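Local coordinates for protein methylornithine synthase PylB (Methanosarcina barkeri, PDB 3T7V) that catalyses the radical isomerisation of L-lysine to (3R)-3-methyl-D-ornithine in pyrrolysine biosynthesis, using a [4Fe-4S] cluster and S-adenosylmethionine, at residues Pro231-Val236 and Ala294-Ser299. Sequence-based numbering, arbitrary orientation.
Sequences PDMVRV and ANIVTS. With MD0 (5-amino-D-isoleucine), chain D.
Carboxylate oxygen O of the bound 5-amino-D-isoleucine (MD0) is gripped from both segments. Thr298 OG1 donates to it at 2.8 Å, and Arg235 NH2 donates to the same MD0 O at 3.0 Å. Arg235 NH1 takes the other carboxylate oxygen, MD0 OXT, at 3.1 Å, with an N-H...O angle of 156°. The guanidinium thus meets the carboxylate with two nitrogens, and MD0 O lies at its edge, near its plane. The Arg235 chain bends at chi3 (59°), which turns its end toward the ligand. Its NE forms a salt bridge with Glu205, a second-shell partner that is likely to limit the rotation of the group. A leucine in place of Arg235 would probably leave the ligand carboxylate without its opposing charge and Glu205 without its mate. Next along the strand, Ser299 OG accepts a hydrogen bond from MD0 N at 2.8 Å, so consecutive residues hold the carboxylate and the amino group of the ligand. Behind the polar site the contact is apolar. The Met233 chain is fully extended, with CG anti to the backbone N (chi1 -178°), and carries its terminal methyl to Ile296 and Thr298. Met233 CE touches Ile296 CG2 at 3.6 Å, the two side chains crossing at about a right angle. The same CE meets Thr298 CG2 tip to tip at 4.1 Å. Strands 233-238 and 296-300 do not pair here; the axes of 233-236 and 296-299 come no closer than 10.9 Å, and side chains bridge the interior. This is the product-bound active-site interior of a radical SAM TIM-barrel, with ligand-binding side chains projecting inward from its strands.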
# COMPACT_ATOMS: atom_id res chain seq x y z
N PRO A 231 9.82 2.30 -8.94
CA PRO A 231 8.86 1.31 -8.39
C PRO A 231 7.69 1.10 -9.35
O PRO A 231 7.30 1.97 -10.13
CB PRO A 231 8.39 1.98 -7.11
CG PRO A 231 8.51 3.43 -7.42
CD PRO A 231 9.73 3.59 -8.27
N ASP A 232 7.09 -0.08 -9.25
CA ASP A 232 5.90 -0.44 -10.05
C ASP A 232 4.58 0.08 -9.48
O ASP A 232 3.62 0.29 -10.21
CB ASP A 232 5.86 -1.96 -10.21
CG ASP A 232 7.16 -2.46 -10.80
OD1 ASP A 232 7.26 -2.37 -12.04
OD2 ASP A 232 8.15 -2.83 -10.06
N MET A 233 4.57 0.35 -8.17
CA MET A 233 3.41 0.80 -7.44
C MET A 233 3.96 1.75 -6.38
O MET A 233 5.02 1.52 -5.79
CB MET A 233 2.68 -0.41 -6.79
CG MET A 233 1.43 -0.02 -6.05
SD MET A 233 0.56 -1.55 -5.65
CE MET A 233 -0.79 -0.90 -4.75
N VAL A 234 3.23 2.86 -6.22
CA VAL A 234 3.64 3.88 -5.21
C VAL A 234 2.40 4.25 -4.44
O VAL A 234 1.29 4.41 -4.98
CB VAL A 234 4.22 5.18 -5.86
CG1 VAL A 234 5.60 4.84 -6.48
CG2 VAL A 234 3.29 5.70 -6.94
N ARG A 235 2.60 4.39 -3.14
CA ARG A 235 1.47 4.74 -2.27
C ARG A 235 1.77 5.82 -1.27
O ARG A 235 2.94 6.08 -0.91
CB ARG A 235 0.89 3.51 -1.60
CG ARG A 235 1.61 3.07 -0.44
CD ARG A 235 0.74 2.22 0.56
NE ARG A 235 0.21 1.02 -0.12
CZ ARG A 235 -0.85 0.34 0.31
NH1 ARG A 235 -1.52 0.76 1.41
NH2 ARG A 235 -1.26 -0.72 -0.37
N VAL A 236 0.68 6.41 -0.80
CA VAL A 236 0.76 7.28 0.39
C VAL A 236 -0.34 6.84 1.33
O VAL A 236 -1.47 6.54 0.89
CB VAL A 236 0.72 8.78 -0.01
CG1 VAL A 236 -0.52 8.98 -0.92
CG2 VAL A 236 0.64 9.64 1.23
N ALA A 294 -6.18 7.37 -7.85
CA ALA A 294 -5.77 5.98 -7.59
C ALA A 294 -6.42 5.03 -8.61
O ALA A 294 -7.44 5.33 -9.23
CB ALA A 294 -6.19 5.56 -6.17
N ASN A 295 -5.82 3.84 -8.76
CA ASN A 295 -6.35 2.84 -9.74
C ASN A 295 -6.44 1.40 -9.22
O ASN A 295 -6.72 0.52 -9.97
CB ASN A 295 -5.62 2.96 -11.10
CG ASN A 295 -4.15 2.54 -11.01
OD1 ASN A 295 -3.59 2.45 -9.98
ND2 ASN A 295 -3.53 2.35 -12.11
N ILE A 296 -6.06 1.18 -7.97
CA ILE A 296 -6.15 -0.16 -7.36
C ILE A 296 -6.70 -0.01 -5.96
O ILE A 296 -6.26 0.86 -5.19
CB ILE A 296 -4.77 -0.93 -7.42
CG1 ILE A 296 -4.86 -2.28 -6.70
CG2 ILE A 296 -3.61 -0.10 -6.83
CD1 ILE A 296 -3.65 -3.15 -7.11
N VAL A 297 -7.61 -0.85 -5.58
CA VAL A 297 -8.25 -0.77 -4.25
C VAL A 297 -7.58 -1.89 -3.40
O VAL A 297 -7.43 -3.02 -3.88
CB VAL A 297 -9.75 -0.99 -4.29
CG1 VAL A 297 -10.37 -0.89 -2.90
CG2 VAL A 297 -10.44 0.04 -5.19
N THR A 298 -7.08 -1.48 -2.22
CA THR A 298 -6.36 -2.41 -1.36
C THR A 298 -6.99 -2.41 0.03
O THR A 298 -7.87 -1.62 0.35
CB THR A 298 -4.87 -2.01 -1.25
OG1 THR A 298 -4.73 -0.81 -0.46
CG2 THR A 298 -4.20 -1.84 -2.64
N SER A 299 -6.52 -3.38 0.81
CA SER A 299 -7.04 -3.56 2.18
C SER A 299 -8.48 -4.07 2.15
O SER A 299 -9.28 -3.85 3.07
CB SER A 299 -6.91 -2.34 3.09
OG SER A 299 -6.56 -2.81 4.46
C MD0 D . -3.28 -1.70 2.76
N MD0 D . -3.84 -2.58 4.96
O MD0 D . -3.14 -1.96 1.55
CA MD0 D . -3.01 -2.77 3.78
CB MD0 D . -1.50 -2.76 4.18
CD MD0 D . 0.73 -3.68 3.26
NE MD0 D . 1.41 -4.06 2.03
CG MD0 D . -0.66 -3.16 2.93
CG2 MD0 D . -1.00 -1.40 4.72
OXT MD0 D . -3.65 -0.59 3.18